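Local coordinates for protein aminopeptidase (Aneurinibacillus sp. AM-1, PDB 5IB9) that probably acts as a zinc-dependent aminopeptidase that removes residues from the N termini of peptides, and carries an added protease-associated domain, at residues A95-V100 and A179-G184; E263-T268 and K280-S285; T324-A329 and V396-R401. All coordinates share one frame; numbering follows the deposited sequence.

Contact 1 (A95-V100 and A179-G184); sequences AELVYV and ANLRAG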
ATOM      1  N   ALA A  95     -17.152 -27.498  20.024  1.00 28.19           N
ATOM      2  CA  ALA A  95     -16.335 -27.355  21.216  1.00 26.87           C
ATOM      3  C   ALA A  95     -17.012 -26.536  22.269  1.00 25.66           C
ATOM      4  O   ALA A  95     -18.074 -26.000  22.027  1.00 25.35           O
ATOM      5  CB  ALA A  95     -14.983 -26.749  20.919  1.00 26.23           C
ATOM      6  N   GLU A  96     -16.394 -26.483  23.456  1.00 24.96           N
ATOM      7  CA  GLU A  96     -16.977 -25.715  24.560  1.00 24.11           C
ATOM      8  C   GLU A  96     -17.024 -24.216  24.200  1.00 23.45           C
ATOM      9  O   GLU A  96     -16.111 -23.712  23.569  1.00 23.59           O
ATOM     10  CB  GLU A  96     -16.161 -25.874  25.836  1.00 24.37           C
ATOM     11  CG  GLU A  96     -16.935 -25.306  27.010  1.00 26.85           C
ATOM     12  CD  GLU A  96     -16.141 -25.299  28.284  1.00 30.66           C
ATOM     13  OE1 GLU A  96     -14.998 -25.799  28.336  1.00 33.90           O
ATOM     14  OE2 GLU A  96     -16.675 -24.796  29.270  1.00 29.90           O
ATOM     15  N   LEU A  97     -18.122 -23.579  24.551  1.00 21.34           N
ATOM     16  CA  LEU A  97     -18.325 -22.106  24.404  1.00 20.16           C
ATOM     17  C   LEU A  97     -17.937 -21.370  25.649  1.00 20.29           C
ATOM     18  O   LEU A  97     -18.414 -21.696  26.739  1.00 21.45           O
ATOM     19  CB  LEU A  97     -19.796 -21.883  23.995  1.00 19.67           C
ATOM     20  CG  LEU A  97     -20.153 -20.429  23.691  1.00 19.78           C
ATOM     21  CD1 LEU A  97     -19.528 -20.090  22.309  1.00 23.46           C
ATOM     22  CD2 LEU A  97     -21.708 -20.262  23.685  1.00 24.20           C
ATOM     23  N   VAL A  98     -17.092 -20.340  25.512  1.00 18.68           N
ATOM     24  CA  VAL A  98     -16.521 -19.618  26.646  1.00 20.28           C
ATOM     25  C   VAL A  98     -16.776 -18.148  26.427  1.00 22.57           C
ATOM     26  O   VAL A  98     -16.330 -17.575  25.389  1.00 21.30           O
ATOM     27  CB  VAL A  98     -14.961 -19.823  26.827  1.00 20.69           C
ATOM     28  CG1 VAL A  98     -14.476 -19.117  28.077  1.00 22.81           C
ATOM     29  CG2 VAL A  98     -14.635 -21.306  26.876  1.00 25.74           C
ATOM     30  N   TYR A  99     -17.463 -17.557  27.394  1.00 22.06           N
ATOM     31  CA  TYR A  99     -17.723 -16.103  27.385  1.00 26.11           C
ATOM     32  C   TYR A  99     -16.500 -15.324  27.789  1.00 28.17           C
ATOM     33  O   TYR A  99     -15.927 -15.531  28.872  1.00 27.31           O
ATOM     34  CB  TYR A  99     -18.890 -15.777  28.305  1.00 26.74           C
ATOM     35  CG  TYR A  99     -19.163 -14.313  28.525  1.00 29.65           C
ATOM     36  CD1 TYR A  99     -19.505 -13.472  27.442  1.00 32.63           C
ATOM     37  CD2 TYR A  99     -19.046 -13.760  29.793  1.00 35.03           C
ATOM     38  CE1 TYR A  99     -19.770 -12.109  27.628  1.00 34.76           C
ATOM     39  CE2 TYR A  99     -19.316 -12.405  30.011  1.00 38.38           C
ATOM     40  CZ  TYR A  99     -19.684 -11.588  28.920  1.00 40.03           C
ATOM     41  OH  TYR A  99     -19.939 -10.262  29.156  1.00 44.18           O
ATOM     42  N   VAL A 100     -16.072 -14.403  26.911  1.00 29.70           N
ATOM     43  CA  VAL A 100     -14.880 -13.612  27.232  1.00 30.90           C
ATOM     44  C   VAL A 100     -15.147 -12.119  27.168  1.00 33.44           C
ATOM     45  O   VAL A 100     -14.255 -11.355  26.785  1.00 33.46           O
ATOM     46  CB  VAL A 100     -13.656 -13.955  26.372  1.00 30.88           C
ATOM     47  CG1 VAL A 100     -13.190 -15.402  26.629  1.00 28.80           C
ATOM     48  CG2 VAL A 100     -13.969 -13.712  24.901  1.00 28.09           C
ATOM     49  N   ALA A 179     -25.680 -14.980  29.666  1.00 29.45           N
ATOM     50  CA  ALA A 179     -26.281 -15.051  31.006  1.00 30.42           C
ATOM     51  C   ALA A 179     -26.036 -16.477  31.556  1.00 29.10           C
ATOM     52  O   ALA A 179     -25.546 -16.637  32.712  1.00 31.64           O
ATOM     53  CB  ALA A 179     -27.839 -14.715  30.986  1.00 30.61           C
ATOM     54  N   ASN A 180     -26.377 -17.468  30.746  1.00 29.36           N
ATOM     55  CA  ASN A 180     -26.208 -18.883  31.130  1.00 28.33           C
ATOM     56  C   ASN A 180     -24.766 -19.227  31.430  1.00 27.48           C
ATOM     57  O   ASN A 180     -24.455 -19.921  32.409  1.00 23.97           O
ATOM     58  CB  ASN A 180     -26.814 -19.810  30.101  1.00 29.69           C
ATOM     59  CG  ASN A 180     -28.321 -19.603  29.977  1.00 34.31           C
ATOM     60  OD1 ASN A 180     -28.865 -18.694  30.602  1.00 44.64           O
ATOM     61  ND2 ASN A 180     -28.989 -20.429  29.184  1.00 39.01           N
ATOM     62  N   LEU A 181     -23.849 -18.712  30.625  1.00 25.55           N
ATOM     63  CA  LEU A 181     -22.419 -18.953  30.945  1.00 24.70           C
ATOM     64  C   LEU A 181     -22.016 -18.313  32.270  1.00 25.79           C
ATOM     65  O   LEU A 181     -21.301 -18.896  33.088  1.00 25.50           O
ATOM     66  CB  LEU A 181     -21.466 -18.508  29.791  1.00 24.12           C
ATOM     67  CG  LEU A 181     -21.808 -19.373  28.558  1.00 22.83           C
ATOM     68  CD1 LEU A 181     -21.268 -18.709  27.237  1.00 21.65           C
ATOM     69  CD2 LEU A 181     -21.214 -20.796  28.637  1.00 20.48           C
ATOM     70  N   ARG A 182     -22.429 -17.059  32.496  1.00 25.77           N
ATOM     71  CA  ARG A 182     -22.097 -16.407  33.716  1.00 28.02           C
ATOM     72  C   ARG A 182     -22.684 -17.206  34.908  1.00 26.87           C
ATOM     73  O   ARG A 182     -22.111 -17.177  35.989  1.00 29.79           O
ATOM     74  CB  ARG A 182     -22.620 -14.969  33.724  1.00 29.46           C
ATOM     75  CG  ARG A 182     -21.919 -14.027  32.693  1.00 34.59           C
ATOM     76  CD  ARG A 182     -22.362 -12.560  32.993  1.00 44.37           C
ATOM     77  NE  ARG A 182     -22.600 -11.688  31.825  1.00 47.39           N
ATOM     78  CZ  ARG A 182     -23.791 -11.477  31.236  1.00 50.39           C
ATOM     79  NH1 ARG A 182     -24.884 -12.098  31.652  1.00 49.47           N
ATOM     80  NH2 ARG A 182     -23.895 -10.642  30.190  1.00 52.05           N
ATOM     81  N   ALA A 183     -23.800 -17.872  34.668  1.00 27.60           N
ATOM     82  CA  ALA A 183     -24.554 -18.553  35.754  1.00 26.93           C
ATOM     83  C   ALA A 183     -23.929 -19.939  36.040  1.00 27.59           C
ATOM     84  O   ALA A 183     -24.412 -20.659  36.929  1.00 28.78           O
ATOM     85  CB  ALA A 183     -26.016 -18.725  35.393  1.00 28.01           C
ATOM     86  N   GLY A 184     -22.892 -20.305  35.284  1.00 23.68           N
ATOM     87  CA  GLY A 184     -22.127 -21.528  35.590  1.00 23.69           C
ATOM     88  C   GLY A 184     -22.468 -22.670  34.657  1.00 20.52           C
ATOM     89  O   GLY A 184     -21.934 -23.769  34.848  1.00 19.50           O
TER

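Contact 2 (E263-T268 and K280-S285); sequences ELRFIT and KKYAAS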
ATOM      1  N   GLU A 263      -5.653  24.449  -9.575  1.00 13.05           N
ATOM      2  CA  GLU A 263      -5.703  23.151 -10.212  1.00 11.64           C
ATOM      3  C   GLU A 263      -6.864  22.366  -9.561  1.00 10.79           C
ATOM      4  O   GLU A 263      -6.940  22.357  -8.323  1.00 12.74           O
ATOM      5  CB  GLU A 263      -4.403  22.425  -9.929  1.00 10.79           C
ATOM      6  CG  GLU A 263      -4.471  20.988 -10.500  1.00 11.00           C
ATOM      7  CD  GLU A 263      -3.048  20.376 -10.485  1.00 15.88           C
ATOM      8  OE1 GLU A 263      -1.989  21.083 -10.692  1.00 17.51           O
ATOM      9  OE2 GLU A 263      -2.966  19.144 -10.359  1.00 14.87           O
ATOM     10  N   LEU A 264      -7.717  21.771 -10.399  1.00 10.48           N
ATOM     11  CA  LEU A 264      -8.852  20.991  -9.835  1.00  8.91           C
ATOM     12  C   LEU A 264      -8.666  19.573 -10.277  1.00 12.77           C
ATOM     13  O   LEU A 264      -8.406  19.290 -11.461  1.00 12.72           O
ATOM     14  CB  LEU A 264     -10.165  21.611 -10.415  1.00 12.29           C
ATOM     15  CG  LEU A 264     -10.444  23.029 -10.049  1.00 12.18           C
ATOM     16  CD1 LEU A 264     -11.771  23.491 -10.642  1.00 17.65           C
ATOM     17  CD2 LEU A 264     -10.514  23.220  -8.615  1.00 14.95           C
ATOM     18  N   ARG A 265      -8.782  18.648  -9.325  1.00  9.63           N
ATOM     19  CA  ARG A 265      -8.710  17.223  -9.650  1.00  9.80           C
ATOM     20  C   ARG A 265     -10.042  16.636  -9.307  1.00 11.68           C
ATOM     21  O   ARG A 265     -10.404  16.618  -8.088  1.00 11.30           O
ATOM     22  CB  ARG A 265      -7.591  16.528  -8.832  1.00  9.77           C
ATOM     23  CG  ARG A 265      -6.179  17.184  -9.105  1.00 10.15           C
ATOM     24  CD  ARG A 265      -5.109  16.457  -8.370  1.00 11.13           C
ATOM     25  NE  ARG A 265      -3.847  17.097  -8.726  1.00 13.73           N
ATOM     26  CZ  ARG A 265      -2.697  16.606  -8.291  1.00 16.16           C
ATOM     27  NH1 ARG A 265      -2.567  15.474  -7.558  1.00 13.95           N
ATOM     28  NH2 ARG A 265      -1.637  17.241  -8.675  1.00 11.16           N
ATOM     29  N   PHE A 266     -10.712  16.071 -10.275  1.00  9.30           N
ATOM     30  CA  PHE A 266     -12.032  15.405 -10.090  1.00 10.04           C
ATOM     31  C   PHE A 266     -11.775  13.936 -10.124  1.00  9.81           C
ATOM     32  O   PHE A 266     -11.183  13.402 -11.084  1.00 10.17           O
ATOM     33  CB  PHE A 266     -12.974  15.826 -11.244  1.00  9.14           C
ATOM     34  CG  PHE A 266     -13.290  17.303 -11.305  1.00  9.41           C
ATOM     35  CD1 PHE A 266     -14.363  17.783 -10.589  1.00 11.36           C
ATOM     36  CD2 PHE A 266     -12.452  18.133 -12.011  1.00 10.10           C
ATOM     37  CE1 PHE A 266     -14.676  19.121 -10.561  1.00 11.11           C
ATOM     38  CE2 PHE A 266     -12.803  19.523 -12.107  1.00 13.12           C
ATOM     39  CZ  PHE A 266     -13.886  19.998 -11.361  1.00 13.09           C
ATOM     40  N   ILE A 267     -12.153  13.244  -9.014  1.00  8.44           N
ATOM     41  CA  ILE A 267     -11.715  11.875  -8.883  1.00  6.78           C
ATOM     42  C   ILE A 267     -12.908  10.986  -8.480  1.00  9.03           C
ATOM     43  O   ILE A 267     -13.696  11.358  -7.572  1.00  9.70           O
ATOM     44  CB  ILE A 267     -10.576  11.713  -7.790  1.00  8.44           C
ATOM     45  CG1 ILE A 267      -9.469  12.696  -8.076  1.00 10.77           C
ATOM     46  CG2 ILE A 267     -10.129  10.238  -7.773  1.00 10.97           C
ATOM     47  CD1 ILE A 267      -8.349  12.560  -7.027  1.00 12.86           C
ATOM     48  N   THR A 268     -12.998   9.824  -9.161  1.00  9.21           N
ATOM     49  CA  THR A 268     -13.906   8.821  -8.599  1.00  8.27           C
ATOM     50  C   THR A 268     -13.085   7.668  -8.111  1.00  7.24           C
ATOM     51  O   THR A 268     -12.212   7.142  -8.789  1.00  9.22           O
ATOM     52  CB  THR A 268     -15.024   8.385  -9.642  1.00  8.42           C
ATOM     53  OG1 THR A 268     -14.450   7.706 -10.771  1.00 10.31           O
ATOM     54  CG2 THR A 268     -15.738   9.643 -10.040  1.00  9.67           C
ATOM     55  N   LYS A 280      -7.218   5.597  -0.332  1.00 10.70           N
ATOM     56  CA  LYS A 280      -5.903   5.380   0.337  1.00 10.13           C
ATOM     57  C   LYS A 280      -4.835   5.209  -0.747  1.00 10.00           C
ATOM     58  O   LYS A 280      -3.716   5.764  -0.567  1.00 10.18           O
ATOM     59  CB  LYS A 280      -5.973   4.060   1.142  1.00 11.13           C
ATOM     60  CG  LYS A 280      -6.680   4.307   2.492  1.00 13.47           C
ATOM     61  CD  LYS A 280      -6.863   2.922   3.215  1.00 17.62           C
ATOM     62  CE  LYS A 280      -7.659   3.159   4.529  1.00 21.52           C
ATOM     63  NZ  LYS A 280      -7.955   1.819   5.212  1.00 33.08           N
ATOM     64  N   LYS A 281      -5.110   4.462  -1.822  1.00 10.24           N
ATOM     65  CA  LYS A 281      -4.110   4.287  -2.889  1.00 10.74           C
ATOM     66  C   LYS A 281      -3.919   5.583  -3.589  1.00  9.27           C
ATOM     67  O   LYS A 281      -2.785   5.847  -3.993  1.00  7.55           O
ATOM     68  CB  LYS A 281      -4.509   3.172  -3.872  1.00 11.12           C
ATOM     69  CG  LYS A 281      -4.599   1.792  -3.224  1.00 13.13           C
ATOM     70  CD  LYS A 281      -3.220   1.145  -3.014  1.00 21.89           C
ATOM     71  CE  LYS A 281      -3.523  -0.279  -2.416  1.00 26.75           C
ATOM     72  NZ  LYS A 281      -2.248  -0.894  -1.941  1.00 35.82           N
ATOM     73  N   TYR A 282      -4.917   6.422  -3.782  1.00  8.96           N
ATOM     74  CA  TYR A 282      -4.649   7.690  -4.477  1.00 10.19           C
ATOM     75  C   TYR A 282      -3.839   8.666  -3.570  1.00  9.65           C
ATOM     76  O   TYR A 282      -2.875   9.268  -4.002  1.00 10.43           O
ATOM     77  CB  TYR A 282      -5.952   8.345  -4.933  1.00 10.32           C
ATOM     78  CG  TYR A 282      -5.634   9.653  -5.653  1.00  9.42           C
ATOM     79  CD1 TYR A 282      -5.165   9.630  -6.997  1.00  9.74           C
ATOM     80  CD2 TYR A 282      -5.749  10.868  -5.002  1.00 10.60           C
ATOM     81  CE1 TYR A 282      -4.749  10.777  -7.583  1.00 12.29           C
ATOM     82  CE2 TYR A 282      -5.328  12.029  -5.554  1.00 11.15           C
ATOM     83  CZ  TYR A 282      -4.869  11.934  -6.864  1.00  9.94           C
ATOM     84  OH  TYR A 282      -4.418  13.131  -7.508  1.00 12.60           O
ATOM     85  N   ALA A 283      -4.234   8.830  -2.314  1.00  9.72           N
ATOM     86  CA  ALA A 283      -3.470   9.629  -1.330  1.00  9.24           C
ATOM     87  C   ALA A 283      -2.039   9.159  -1.280  1.00 11.48           C
ATOM     88  O   ALA A 283      -1.162  10.033  -1.229  1.00 11.41           O
ATOM     89  CB  ALA A 283      -4.171   9.447   0.034  1.00 11.14           C
ATOM     90  N   ALA A 284      -1.808   7.851  -1.368  1.00 11.45           N
ATOM     91  CA  ALA A 284      -0.370   7.383  -1.312  1.00 11.10           C
ATOM     92  C   ALA A 284       0.381   7.742  -2.561  1.00 12.01           C
ATOM     93  O   ALA A 284       1.666   7.642  -2.534  1.00 13.02           O
ATOM     94  CB  ALA A 284      -0.340   5.900  -1.131  1.00 11.45           C
ATOM     95  N   SER A 285      -0.255   8.163  -3.628  1.00  9.82           N
ATOM     96  CA  SER A 285       0.500   8.585  -4.839  1.00 10.04           C
ATOM     97  C   SER A 285       0.995  10.032  -4.796  1.00 11.92           C
ATOM     98  O   SER A 285       1.727  10.438  -5.742  1.00 13.37           O
ATOM     99  CB  SER A 285      -0.381   8.395  -6.105  1.00 10.91           C
ATOM    100  OG  SER A 285      -1.350   9.448  -6.217  1.00 11.71           O
TER

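Contact 3 (T324-A329 and V396-R401); sequences TDLGAA and VYQAAR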
ATOM      1  N   THR A 324     -15.037  23.227   5.054  1.00  9.02           N
ATOM      2  CA  THR A 324     -16.333  23.561   5.666  1.00 11.11           C
ATOM      3  C   THR A 324     -16.542  25.076   5.650  1.00 10.86           C
ATOM      4  O   THR A 324     -17.727  25.526   5.519  1.00 10.69           O
ATOM      5  CB  THR A 324     -16.581  23.016   7.076  1.00 10.96           C
ATOM      6  OG1 THR A 324     -15.622  23.634   7.983  1.00 11.35           O
ATOM      7  CG2 THR A 324     -16.414  21.511   7.071  1.00 13.49           C
ATOM      8  N   ASP A 325     -15.482  25.890   5.725  1.00 11.68           N
ATOM      9  CA  ASP A 325     -15.688  27.350   5.596  1.00 13.14           C
ATOM     10  C   ASP A 325     -16.229  27.730   4.228  1.00 11.93           C
ATOM     11  O   ASP A 325     -17.112  28.613   4.088  1.00 11.92           O
ATOM     12  CB  ASP A 325     -14.366  28.100   5.865  1.00 12.30           C
ATOM     13  CG  ASP A 325     -13.941  28.078   7.281  1.00 18.94           C
ATOM     14  OD1 ASP A 325     -14.709  27.820   8.193  1.00 15.71           O
ATOM     15  OD2 ASP A 325     -12.728  28.396   7.494  1.00 18.72           O
ATOM     16  N   LEU A 326     -15.691  27.093   3.158  1.00 11.73           N
ATOM     17  CA  LEU A 326     -16.113  27.436   1.784  1.00 11.37           C
ATOM     18  C   LEU A 326     -17.560  26.896   1.565  1.00 10.50           C
ATOM     19  O   LEU A 326     -18.339  27.592   0.940  1.00 11.85           O
ATOM     20  CB  LEU A 326     -15.189  26.797   0.739  1.00 11.71           C
ATOM     21  CG  LEU A 326     -13.839  27.532   0.610  1.00 13.03           C
ATOM     22  CD1 LEU A 326     -12.808  26.555  -0.132  1.00 11.83           C
ATOM     23  CD2 LEU A 326     -13.948  28.983  -0.017  1.00 12.72           C
ATOM     24  N   GLY A 327     -17.865  25.681   2.108  1.00 10.82           N
ATOM     25  CA  GLY A 327     -19.204  25.095   1.948  1.00 11.42           C
ATOM     26  C   GLY A 327     -20.199  25.975   2.700  1.00 10.66           C
ATOM     27  O   GLY A 327     -21.284  26.276   2.101  1.00 11.55           O
ATOM     28  N   ALA A 328     -19.832  26.450   3.898  1.00 10.27           N
ATOM     29  CA  ALA A 328     -20.751  27.310   4.645  1.00 11.43           C
ATOM     30  C   ALA A 328     -20.908  28.605   3.967  1.00 12.27           C
ATOM     31  O   ALA A 328     -22.054  29.146   3.923  1.00 12.01           O
ATOM     32  CB  ALA A 328     -20.282  27.526   6.092  1.00 13.14           C
ATOM     33  N   ALA A 329     -19.873  29.210   3.419  1.00 13.30           N
ATOM     34  CA  ALA A 329     -19.950  30.512   2.748  1.00 12.92           C
ATOM     35  C   ALA A 329     -20.872  30.374   1.523  1.00 13.93           C
ATOM     36  O   ALA A 329     -21.847  31.091   1.400  1.00 13.66           O
ATOM     37  CB  ALA A 329     -18.593  30.991   2.227  1.00 14.10           C
ATOM     38  N   VAL A 396     -16.156  25.536  -4.379  1.00  9.28           N
ATOM     39  CA  VAL A 396     -14.906  25.312  -5.077  1.00  8.99           C
ATOM     40  C   VAL A 396     -14.533  26.580  -5.911  1.00 10.18           C
ATOM     41  O   VAL A 396     -13.393  27.026  -5.893  1.00 11.59           O
ATOM     42  CB  VAL A 396     -14.994  24.112  -5.966  1.00 11.64           C
ATOM     43  CG1 VAL A 396     -13.790  24.026  -7.000  1.00 11.23           C
ATOM     44  CG2 VAL A 396     -15.066  22.797  -5.097  1.00 10.56           C
ATOM     45  N   TYR A 397     -15.545  27.135  -6.586  1.00 10.62           N
ATOM     46  CA  TYR A 397     -15.197  28.275  -7.459  1.00 13.24           C
ATOM     47  C   TYR A 397     -14.877  29.498  -6.673  1.00 12.90           C
ATOM     48  O   TYR A 397     -14.175  30.405  -7.172  1.00 13.19           O
ATOM     49  CB  TYR A 397     -16.431  28.541  -8.309  1.00 13.61           C
ATOM     50  CG  TYR A 397     -16.222  29.550  -9.408  1.00 16.35           C
ATOM     51  CD1 TYR A 397     -15.296  29.291 -10.412  1.00 15.21           C
ATOM     52  CD2 TYR A 397     -16.991  30.665  -9.458  1.00 15.99           C
ATOM     53  CE1 TYR A 397     -15.142  30.193 -11.536  1.00 16.49           C
ATOM     54  CE2 TYR A 397     -16.819  31.583 -10.545  1.00 16.45           C
ATOM     55  CZ  TYR A 397     -15.905  31.348 -11.524  1.00 17.36           C
ATOM     56  OH  TYR A 397     -15.768  32.317 -12.596  1.00 17.80           O
ATOM     57  N   GLN A 398     -15.355  29.613  -5.419  1.00 11.22           N
ATOM     58  CA  GLN A 398     -14.941  30.756  -4.614  1.00 12.76           C
ATOM     59  C   GLN A 398     -13.382  30.805  -4.550  1.00 12.86           C
ATOM     60  O   GLN A 398     -12.775  31.872  -4.548  1.00 14.80           O
ATOM     61  CB  GLN A 398     -15.470  30.658  -3.198  1.00 11.23           C
ATOM     62  CG  GLN A 398     -15.087  31.866  -2.240  1.00 12.55           C
ATOM     63  CD  GLN A 398     -16.027  32.023  -1.086  1.00 12.20           C
ATOM     64  OE1 GLN A 398     -17.172  31.504  -1.104  1.00 14.51           O
ATOM     65  NE2 GLN A 398     -15.566  32.703  -0.032  1.00 19.52           N
ATOM     66  N   ALA A 399     -12.739  29.627  -4.479  1.00 13.21           N
ATOM     67  CA  ALA A 399     -11.247  29.588  -4.526  1.00 12.80           C
ATOM     68  C   ALA A 399     -10.787  29.493  -5.975  1.00 11.81           C
ATOM     69  O   ALA A 399      -9.799  30.241  -6.356  1.00 13.60           O
ATOM     70  CB  ALA A 399     -10.731  28.324  -3.701  1.00 11.47           C
ATOM     71  N   ALA A 400     -11.422  28.732  -6.878  1.00 11.23           N
ATOM     72  CA  ALA A 400     -10.796  28.449  -8.161  1.00 12.61           C
ATOM     73  C   ALA A 400     -10.969  29.613  -9.134  1.00 12.97           C
ATOM     74  O   ALA A 400     -10.258  29.674 -10.170  1.00 14.37           O
ATOM     75  CB  ALA A 400     -11.332  27.192  -8.815  1.00 14.32           C
ATOM     76  N   ARG A 401     -11.972  30.488  -8.899  1.00 12.85           N
ATOM     77  CA  ARG A 401     -12.117  31.663  -9.885  1.00 15.10           C
ATOM     78  C   ARG A 401     -10.858  32.521  -9.863  1.00 15.19           C
ATOM     79  O   ARG A 401     -10.149  32.664  -8.906  1.00 15.40           O
ATOM     80  CB  ARG A 401     -13.350  32.479  -9.507  1.00 15.80           C
ATOM     81  CG  ARG A 401     -13.177  33.258  -8.182  1.00 18.63           C
ATOM     82  CD  ARG A 401     -14.678  33.642  -7.869  1.00 29.80           C
ATOM     83  NE  ARG A 401     -14.764  35.036  -7.523  1.00 39.92           N
ATOM     84  CZ  ARG A 401     -14.866  35.490  -6.287  1.00 43.56           C
ATOM     85  NH1 ARG A 401     -14.914  34.642  -5.260  1.00 50.35           N
ATOM     86  NH2 ARG A 401     -14.924  36.790  -6.066  1.00 40.76           N
TER

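Contact 1 (A95-V100 and A179-G184)
L181 sits on the strand between L97 and Y99, and its two methyl groups do different work. CD1 lies 3.9 Å from L97 CD2 and is equally close to Y99 CB. CD2 comes down on the backbone instead, 3.5 Å from L97 O. The two leucine side chains cross at about a right angle. L181 also packs on L119 and I187, so its methyls belong to the hydrophobic layer between helix 171-182 and strands 91-99, 117-121 and 187-210.

R182 follows at the exposed margin. Its CG passes 4.1 Å from Y99 CE2, and the chain then bends at chi3 (-142°) to bring NE to 3.8 Å from the same CE2. The guanidinium does not lie flat on the ring, because the two planes are 83° apart. Y99 holds its ring beside the helix with CG anti to the backbone N (chi1 173°).

The helix then stops. G184 has positive phi and takes part in a Schellman motif, with G184 N bonded to L181 O at 3.1 Å. L181 thus meets the strand with its side chain and accepts a helix-end bond with its carbonyl O.

The contact packs a helix on a strand of the protease-associated domain. No hydrogen bond joins the segments. Their cohesion therefore rests on apolar packing by L181. R182 adds a looser contact to Y99, through CG and the polar NE, at the exposed margin.

Contact 2 (E263-T268 and K280-S285)
I267 sets its CD1 methyl over one face of the Y282 ring. This is a CH-pi contact, with CD1 3.6 Å from the ring centroid and 22° off the ring normal. The methyl is shifted toward the CE2 side, where CD1 to CE2 is 3.4 Å. In Y282, a chi1 of -180° swings the ring away from the helix backbone N and carries it across to the strand. The other face of the ring has S285 OG above its rim, so the phenol lies between an aliphatic and a polar neighbour.

The polar contact is at the far end of the ring. Y282 OH lies 3.0 Å from R265 NH1. R265 NH1 is near the plane of the ring, at its edge, and the guanidinium and ring planes stand 80° apart.

The charges are paired within the strand. R265 grips E263 side-on through two nitrogens, both to one oxygen: NE to OE2 is 2.8 Å and NH2 to OE2 is 2.9 Å. R265 NH2 has a second salt bridge to E290, which probably steadies the buried guanidinium beside the phenol. In the helix segment, S285 OG donates to Y282 O at 2.7 Å, in the carbonyl plane and on a lone pair.

The side chain of I267 is about 9 Å from that of H228, a zinc ligand, and about 14 Å from a bound zinc ion, so the contact does not line the metal site. Strand 263-269 runs between strands 187-210 and 222-228 of the M28 peptidase fold. Helix 277-283 lies on its R265 and I267 side. L264 and F266 point the other way, to helix 238-256, while A284 O meets Q58 of the second subunit.

Contact 3 (T324-A329 and V396-R401)
Q398 has its amide held at both ends while its side chain lies against the facing helix. OE1 accepts a hydrogen bond from R333 NH1, and NE2 donates to V406 O. These two bonds satisfy the polar atoms of a buried side chain and should fix the rotation of its amide. The amide also has an apolar neighbour: OE1 lies 3.7 Å from A329 CB, and NE2 is 4.1 Å from the same methyl.

The aliphatic part of Q398 shares in the packing. L326 CD2 lies 3.8 Å from Q398 CG and as close to the amide carbon CD, so the methyl spans the junction of aliphatic chain and amide. A chi1 of -179° turns Q398 CG away from the backbone N, and the chain beyond is extended.

These residues join helix 322-334 to the end of helix 382-400, two helices of the M28 peptidase alpha/beta fold. Their short axes pass 9.7 Å apart, with 111° between their directions, so they cross steeply, somewhat past perpendicular. The CA atoms of L326 and V396 are the nearest pair, 7.3 Å apart.

The other L326 methyl, CD1, looks across to A399 CB at 4.5 Å, a looser contact. L326 continues onto F298 of strand 294-300, and A399 onto I295 of the same strand. L405 and I407, in the chain beyond helix 382-400, also pack on L326.

In the fold
From the N terminus, contact 1 comes first and closes a loop of 78 residues in the protease-associated domain. Contact 2 closes a short loop of 11 residues, tying a strand to a nearby helix in the peptidase part. Contact 3 closes a loop of 66 residues between two later helices. The three follow in series, and none nests in or crosses another. Contact 1 lies far out, its centre about 49 Å from that of contact 2. Strand 187-210 spans the gap, pairing with both strand 91-99 and strand 263-269. Contacts 2 and 3 touch directly, L264 CD2 meeting V396 CG1 at 3.7 Å on the side of strand 263-269 that also faces helix 238-256.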